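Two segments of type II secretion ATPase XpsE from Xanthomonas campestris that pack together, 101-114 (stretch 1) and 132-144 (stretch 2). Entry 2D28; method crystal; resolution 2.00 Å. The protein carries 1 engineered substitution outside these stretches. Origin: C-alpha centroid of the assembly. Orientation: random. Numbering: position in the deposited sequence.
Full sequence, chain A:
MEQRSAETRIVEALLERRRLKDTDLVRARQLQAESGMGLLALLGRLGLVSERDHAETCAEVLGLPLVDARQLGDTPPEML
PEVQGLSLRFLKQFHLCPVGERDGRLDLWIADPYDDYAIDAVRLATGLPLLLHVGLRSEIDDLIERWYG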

# COMPACT_ATOMS: atom_id res chain seq x y z
N GLU A 101 -14.26 -2.26 10.20
CA GLU A 101 -13.96 -3.32 11.12
C GLU A 101 -15.09 -4.36 10.97
O GLU A 101 -16.27 -3.99 11.11
CB GLU A 101 -13.92 -2.74 12.52
CG GLU A 101 -12.64 -2.96 13.28
CD GLU A 101 -12.62 -2.34 14.68
OE1 GLU A 101 -12.19 -3.03 15.63
OE2 GLU A 101 -13.01 -1.16 14.85
N ARG A 102 -14.76 -5.59 10.60
CA ARG A 102 -15.75 -6.66 10.33
C ARG A 102 -15.18 -8.03 10.79
O ARG A 102 -14.00 -8.38 10.56
CB ARG A 102 -16.13 -6.74 8.86
CG ARG A 102 -16.63 -5.47 8.16
CD ARG A 102 -16.70 -5.59 6.60
NE ARG A 102 -15.38 -5.90 6.00
CZ ARG A 102 -15.15 -6.75 5.02
NH1 ARG A 102 -16.13 -7.43 4.44
NH2 ARG A 102 -13.92 -6.94 4.60
N ASP A 103 -16.05 -8.83 11.43
CA ASP A 103 -15.70 -10.13 12.01
C ASP A 103 -14.40 -10.11 12.81
O ASP A 103 -13.59 -11.02 12.74
CB ASP A 103 -15.69 -11.25 10.98
CG ASP A 103 -17.09 -11.56 10.43
OD1 ASP A 103 -18.08 -11.18 11.09
OD2 ASP A 103 -17.27 -12.10 9.32
N GLY A 104 -14.22 -9.06 13.60
CA GLY A 104 -13.09 -8.96 14.45
C GLY A 104 -11.76 -8.59 13.80
O GLY A 104 -10.69 -8.65 14.44
N ARG A 105 -11.83 -8.19 12.54
CA ARG A 105 -10.68 -7.64 11.83
C ARG A 105 -10.85 -6.21 11.34
O ARG A 105 -11.90 -5.77 10.86
CB ARG A 105 -10.30 -8.55 10.67
CG ARG A 105 -10.16 -10.01 11.07
CD ARG A 105 -9.73 -10.95 9.92
NE ARG A 105 -8.35 -10.80 9.50
CZ ARG A 105 -7.69 -11.71 8.78
NH1 ARG A 105 -8.30 -12.77 8.38
NH2 ARG A 105 -6.40 -11.55 8.48
N LEU A 106 -9.76 -5.48 11.39
CA LEU A 106 -9.66 -4.14 10.85
C LEU A 106 -9.33 -4.17 9.38
O LEU A 106 -8.24 -4.65 8.98
CB LEU A 106 -8.59 -3.36 11.66
CG LEU A 106 -8.53 -1.87 11.32
CD1 LEU A 106 -9.78 -1.15 11.95
CD2 LEU A 106 -7.22 -1.33 11.86
N ASP A 107 -10.23 -3.62 8.55
CA ASP A 107 -9.99 -3.47 7.16
C ASP A 107 -9.02 -2.30 6.94
O ASP A 107 -9.31 -1.16 7.34
CB ASP A 107 -11.23 -3.27 6.34
CG ASP A 107 -12.15 -4.45 6.36
OD1 ASP A 107 -11.73 -5.59 6.02
OD2 ASP A 107 -13.32 -4.35 6.74
N LEU A 108 -7.86 -2.58 6.34
CA LEU A 108 -6.86 -1.56 6.09
C LEU A 108 -6.56 -1.48 4.63
O LEU A 108 -6.03 -2.43 4.03
CB LEU A 108 -5.60 -1.88 6.89
CG LEU A 108 -4.51 -0.81 6.88
CD1 LEU A 108 -4.96 0.27 7.83
CD2 LEU A 108 -3.10 -1.31 7.27
N TRP A 109 -6.82 -0.32 4.07
CA TRP A 109 -6.47 0.00 2.72
C TRP A 109 -5.00 0.43 2.68
O TRP A 109 -4.60 1.39 3.39
CB TRP A 109 -7.38 1.14 2.29
CG TRP A 109 -7.71 1.26 0.87
CD1 TRP A 109 -7.48 0.31 -0.13
CD2 TRP A 109 -8.32 2.37 0.21
NE1 TRP A 109 -7.93 0.78 -1.32
CE2 TRP A 109 -8.44 2.04 -1.15
CE3 TRP A 109 -8.69 3.66 0.61
CZ2 TRP A 109 -8.96 2.93 -2.09
CZ3 TRP A 109 -9.24 4.52 -0.34
CH2 TRP A 109 -9.34 4.15 -1.67
N ILE A 110 -4.19 -0.21 1.83
CA ILE A 110 -2.75 -0.02 1.93
C ILE A 110 -2.13 0.10 0.56
O ILE A 110 -2.51 -0.70 -0.39
CB ILE A 110 -2.14 -1.19 2.80
CG1 ILE A 110 -0.66 -1.05 3.01
CG2 ILE A 110 -2.48 -2.55 2.15
CD1 ILE A 110 -0.11 -1.87 4.11
N ALA A 111 -1.24 1.08 0.39
CA ALA A 111 -0.53 1.27 -0.90
C ALA A 111 0.61 0.31 -1.14
O ALA A 111 0.83 -0.15 -2.31
CB ALA A 111 -0.07 2.74 -1.11
N ASP A 112 1.32 0.01 -0.05
CA ASP A 112 2.55 -0.75 -0.07
C ASP A 112 2.46 -1.98 0.82
O ASP A 112 3.12 -2.08 1.84
CB ASP A 112 3.73 0.12 0.30
CG ASP A 112 3.91 1.32 -0.61
OD1 ASP A 112 3.69 1.23 -1.86
OD2 ASP A 112 4.31 2.41 -0.16
N PRO A 113 1.70 -2.97 0.40
CA PRO A 113 1.48 -4.19 1.23
C PRO A 113 2.65 -5.14 1.40
O PRO A 113 2.52 -6.06 2.20
CB PRO A 113 0.30 -4.85 0.54
CG PRO A 113 0.47 -4.47 -0.88
CD PRO A 113 0.93 -3.04 -0.85
N TYR A 114 3.73 -4.91 0.69
CA TYR A 114 5.00 -5.59 0.86
C TYR A 114 5.84 -5.02 2.04
O TYR A 114 6.89 -5.57 2.32
CB TYR A 114 5.84 -5.46 -0.41
CG TYR A 114 6.09 -4.07 -0.85
CD1 TYR A 114 7.15 -3.33 -0.36
CD2 TYR A 114 5.22 -3.45 -1.77
CE1 TYR A 114 7.36 -2.02 -0.79
CE2 TYR A 114 5.38 -2.19 -2.18
CZ TYR A 114 6.42 -1.46 -1.69
OH TYR A 114 6.53 -0.16 -2.09
N LEU A 132 -5.91 -6.81 4.87
CA LEU A 132 -5.28 -5.89 3.97
C LEU A 132 -5.99 -5.82 2.63
O LEU A 132 -6.33 -6.82 2.05
CB LEU A 132 -3.82 -6.26 3.74
CG LEU A 132 -2.94 -6.20 5.02
CD1 LEU A 132 -1.52 -6.67 4.66
CD2 LEU A 132 -3.03 -4.79 5.60
N HIS A 133 -6.20 -4.59 2.14
CA HIS A 133 -6.77 -4.35 0.83
C HIS A 133 -5.91 -3.36 0.08
O HIS A 133 -5.58 -2.28 0.63
CB HIS A 133 -8.15 -3.74 0.99
CG HIS A 133 -9.11 -4.55 1.81
ND1 HIS A 133 -9.46 -4.23 3.10
CD2 HIS A 133 -9.89 -5.60 1.48
CE1 HIS A 133 -10.33 -5.12 3.56
NE2 HIS A 133 -10.57 -5.99 2.60
N VAL A 134 -5.47 -3.72 -1.11
CA VAL A 134 -4.54 -2.86 -1.84
C VAL A 134 -5.36 -1.74 -2.55
O VAL A 134 -6.45 -1.97 -3.13
CB VAL A 134 -3.70 -3.66 -2.88
CG1 VAL A 134 -2.65 -2.78 -3.60
CG2 VAL A 134 -3.11 -4.98 -2.25
N GLY A 135 -4.85 -0.55 -2.47
CA GLY A 135 -5.42 0.61 -3.14
C GLY A 135 -4.34 1.47 -3.78
O GLY A 135 -3.14 1.42 -3.45
N LEU A 136 -4.75 2.19 -4.81
CA LEU A 136 -3.89 3.09 -5.53
C LEU A 136 -3.55 4.24 -4.50
O LEU A 136 -4.39 4.69 -3.66
CB LEU A 136 -4.56 3.66 -6.80
CG LEU A 136 -4.45 2.86 -8.12
CD1 LEU A 136 -5.26 1.57 -8.06
CD2 LEU A 136 -4.99 3.79 -9.24
N ARG A 137 -2.27 4.54 -4.48
CA ARG A 137 -1.68 5.45 -3.54
C ARG A 137 -2.49 6.74 -3.41
O ARG A 137 -2.79 7.19 -2.30
CB ARG A 137 -0.25 5.76 -3.96
CG ARG A 137 0.60 6.52 -2.84
CD ARG A 137 2.07 6.78 -3.26
NE ARG A 137 2.61 5.49 -3.70
CZ ARG A 137 3.01 4.54 -2.89
NH1 ARG A 137 3.30 3.38 -3.41
NH2 ARG A 137 3.16 4.75 -1.57
N SER A 138 -2.81 7.37 -4.53
CA SER A 138 -3.43 8.69 -4.46
C SER A 138 -4.85 8.57 -4.04
O SER A 138 -5.45 9.55 -3.50
CB SER A 138 -3.37 9.35 -5.86
OG SER A 138 -1.99 9.61 -6.10
N GLU A 139 -5.48 7.43 -4.34
CA GLU A 139 -6.85 7.21 -3.88
C GLU A 139 -6.94 7.10 -2.36
O GLU A 139 -7.89 7.58 -1.74
CB GLU A 139 -7.46 5.97 -4.54
CG GLU A 139 -7.62 6.17 -6.04
CD GLU A 139 -8.22 4.97 -6.77
OE1 GLU A 139 -8.79 4.10 -6.13
OE2 GLU A 139 -8.09 4.97 -7.99
N ILE A 140 -5.98 6.38 -1.78
CA ILE A 140 -5.83 6.30 -0.32
C ILE A 140 -5.57 7.70 0.25
O ILE A 140 -6.21 8.10 1.24
CB ILE A 140 -4.69 5.33 0.05
CG1 ILE A 140 -5.06 3.93 -0.37
CG2 ILE A 140 -4.39 5.39 1.55
CD1 ILE A 140 -4.01 2.90 -0.17
N ASP A 141 -4.63 8.44 -0.34
CA ASP A 141 -4.34 9.80 0.16
C ASP A 141 -5.57 10.70 0.16
O ASP A 141 -5.82 11.38 1.13
CB ASP A 141 -3.28 10.44 -0.69
CG ASP A 141 -1.96 9.77 -0.52
OD1 ASP A 141 -1.73 8.99 0.45
OD2 ASP A 141 -1.10 9.95 -1.35
N ASP A 142 -6.35 10.60 -0.91
CA ASP A 142 -7.56 11.39 -1.09
C ASP A 142 -8.57 11.05 -0.02
O ASP A 142 -9.14 11.93 0.63
CB ASP A 142 -8.16 11.10 -2.47
CG ASP A 142 -7.46 11.82 -3.60
OD1 ASP A 142 -6.52 12.62 -3.41
OD2 ASP A 142 -7.76 11.59 -4.75
N LEU A 143 -8.77 9.76 0.25
CA LEU A 143 -9.71 9.33 1.28
C LEU A 143 -9.24 9.80 2.66
O LEU A 143 -10.07 10.25 3.50
CB LEU A 143 -9.86 7.80 1.34
CG LEU A 143 -10.87 7.33 2.38
CD1 LEU A 143 -12.24 7.49 1.81
CD2 LEU A 143 -10.62 5.91 2.76
N ILE A 144 -7.93 9.67 2.94
CA ILE A 144 -7.43 10.10 4.25
C ILE A 144 -7.85 11.57 4.46
O ILE A 144 -8.39 11.86 5.52
CB ILE A 144 -5.93 9.97 4.40
CG1 ILE A 144 -5.51 8.47 4.43
CG2 ILE A 144 -5.43 10.72 5.70
CD1 ILE A 144 -4.05 8.23 4.07
O HOH W 1 -0.66 0.70 -4.43

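What does the start of stretch 1 contribute? A tight type I' turn from Arg102 to Arg105 reverses the chain, with Gly104 at positive phi, a conformation that glycine favours. Across the hairpin, Arg102 forms a salt bridge with Asp107, NE lying 2.7 Å from OD2. The guanidinium thus held comes near the second stretch, Arg102 NH2 standing 4.0 Å from NE2 of His133.

How are the two strands joined? They run parallel, pairing Leu108 with Leu132, Trp109 with His133 and Ile110 with Val134. His133 N donates to Leu108 O (2.9 Å), and His133 O accepts from Ile110 N (2.8 Å), so His133 bonds to residues flanking its partner Trp109. Gly135 N extends the ladder to Ile110 O (3.1 Å). Leu108, Ile110, Leu132 and Val134 share one face of the sheet, where Leu108 CD2 meets Leu132 CD2 at 3.9 Å.

Why does Trp109 dominate the contact? It projects from the other face and loses 162 Å² to stretch 2, more than any other residue here. Its broad ring reaches the helix: Ile140 CG1 sits over one face, 3.9 Å from the centroid of the six-membered ring, in a CH-pi contact, while Leu143 CD2 approaches the edge at 3.7 Å from CE3. Gly135 leaves the room the indole needs; its CA is 3.1 Å from Trp109 NE1, and a CB there would clash with that nitrogen.

What secures the end of stretch 1? Small Ala111 lets the Arg137 guanidinium lie across its methyl, with CB 3.8 Å from NH2. The arginine then meets Asp112 in a two-pronged salt bridge, NH1 to OD1 at 2.7 Å and NH2 to OD2 at 3.0 Å. A water donates to both Ala111 O and Gly135 O, and Pro113 CG packs 3.9 Å from Val134 CG2.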